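Side-chain contact in beta-galactoside alpha-2,6-sialyltransferase (PDB 2Z4T), which probably transfers sialic acid from CMP-sialic acid, in alpha-2,6 linkage, to beta-galactosides such as lactose, using a GT-B glycosyltransferase fold joined to an immunoglobulin-like beta-sandwich domain: residues Leu66-Glu69 and Gln70-Glu73. Sequence-based numbering, arbitrary orientation.
Sequences LLTE and QNKE
Asn71 swings its amide back against the backbone at Thr68, and its OD1 accepts the Thr68 N-H at 3.1 Å. The N-H...O angle of 168° makes this bond nearly straight on the donor side. On the acceptor side it is less regular: the Thr68 nitrogen stands 53° out of the Asn71 carbonyl plane, so the bond comes from above the C=O group and not along a lone pair. Asn71 reaches this position because CG lies anti to its own carbonyl carbon, beside the backbone N (chi1 -82°). A probable cost is that OD1 also faces another acceptor, Leu66 O, at 3.2 Å. The side-chain-to-backbone bond closes the stretch from Thr68 to Asn71; within it, a weak bond from Gln70 N to Thr68 O, 3.0 Å long, closes a classic gamma turn centred on Glu69, whose phi is positive.

The apolar packing gathers at Leu67, the one buried residue among the eight. Its CD1 meets Asn71 CB at 3.8 Å, and its CG lies at the same distance from Lys72 CG, so the isobutyl group covers the aliphatic roots of two successive polar side chains. Farther along, Lys72 bends at chi3 and chi4, which brings NZ back toward Leu67 O for a weak hydrogen bond of 3.5 Å.

The solvent side is looser. Glu69 and Gln70 are exposed, and Glu69 OE2 remains 6.3 Å from Lys72 NZ, too far for a salt bridge. Glu73 comes near only at Glu69 O, which its OE2 approaches to 3.5 Å.

This surface turn belongs to the loop joining strands 52-61 and 77-80 of the immunoglobulin-like domain, away from the CMP- and lactose-binding sites. Leu67 continues inward onto Trp57, Leu77, Val79 and Phe92, while Leu66 packs on Tyr90 and Phe92 of strand 88-98, fastening the loop to three neighbouring strands.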
# COMPACT_ATOMS: atom_id res chain seq x y z
N LEU A 66 -39.51 9.39 -2.63
CA LEU A 66 -39.06 8.00 -2.44
C LEU A 66 -40.08 7.10 -1.77
O LEU A 66 -39.96 5.86 -1.83
CB LEU A 66 -37.75 7.95 -1.64
CG LEU A 66 -36.54 8.77 -2.05
CD1 LEU A 66 -35.34 8.31 -1.24
CD2 LEU A 66 -36.25 8.67 -3.54
N LEU A 67 -41.07 7.71 -1.11
CA LEU A 67 -42.08 6.97 -0.35
C LEU A 67 -43.34 6.64 -1.18
O LEU A 67 -44.17 7.51 -1.46
CB LEU A 67 -42.42 7.74 0.91
CG LEU A 67 -42.28 7.01 2.23
CD1 LEU A 67 -41.01 6.17 2.27
CD2 LEU A 67 -42.26 8.05 3.33
N THR A 68 -43.49 5.37 -1.54
CA THR A 68 -44.46 4.97 -2.58
C THR A 68 -45.83 4.45 -2.06
O THR A 68 -46.40 3.54 -2.67
CB THR A 68 -43.83 3.95 -3.60
OG1 THR A 68 -43.40 2.76 -2.91
CG2 THR A 68 -42.63 4.56 -4.37
N GLU A 69 -46.34 5.03 -0.98
CA GLU A 69 -47.70 4.73 -0.43
C GLU A 69 -47.92 3.41 0.33
O GLU A 69 -48.55 3.42 1.38
CB GLU A 69 -48.83 4.94 -1.46
CG GLU A 69 -49.56 6.27 -1.28
CD GLU A 69 -50.86 6.39 -2.09
OE1 GLU A 69 -51.27 5.42 -2.78
OE2 GLU A 69 -51.47 7.49 -2.03
N GLN A 70 -47.43 2.28 -0.20
CA GLN A 70 -47.43 1.04 0.59
C GLN A 70 -46.15 0.95 1.44
O GLN A 70 -46.08 0.17 2.40
CB GLN A 70 -47.69 -0.22 -0.26
CG GLN A 70 -48.23 -1.49 0.53
CD GLN A 70 -49.46 -1.24 1.47
OE1 GLN A 70 -49.49 -1.72 2.62
NE2 GLN A 70 -50.47 -0.51 0.98
N ASN A 71 -45.16 1.76 1.08
CA ASN A 71 -44.01 2.06 1.94
C ASN A 71 -44.51 2.56 3.30
O ASN A 71 -44.27 1.94 4.35
CB ASN A 71 -43.10 3.13 1.29
CG ASN A 71 -42.13 2.57 0.24
OD1 ASN A 71 -41.39 3.34 -0.39
ND2 ASN A 71 -42.13 1.25 0.05
N LYS A 72 -45.22 3.68 3.25
CA LYS A 72 -45.75 4.35 4.42
C LYS A 72 -46.48 3.42 5.43
O LYS A 72 -46.52 3.73 6.62
CB LYS A 72 -46.67 5.49 3.99
CG LYS A 72 -45.93 6.67 3.39
CD LYS A 72 -46.83 7.90 3.34
CE LYS A 72 -47.30 8.21 1.93
NZ LYS A 72 -46.19 8.77 1.08
N GLU A 73 -47.02 2.29 4.94
CA GLU A 73 -47.90 1.44 5.77
C GLU A 73 -47.22 0.37 6.63
O GLU A 73 -47.89 -0.30 7.43
CB GLU A 73 -49.04 0.83 4.94
CG GLU A 73 -50.00 1.87 4.30
CD GLU A 73 -50.08 3.21 5.08
OE1 GLU A 73 -50.13 3.19 6.34
OE2 GLU A 73 -50.10 4.28 4.43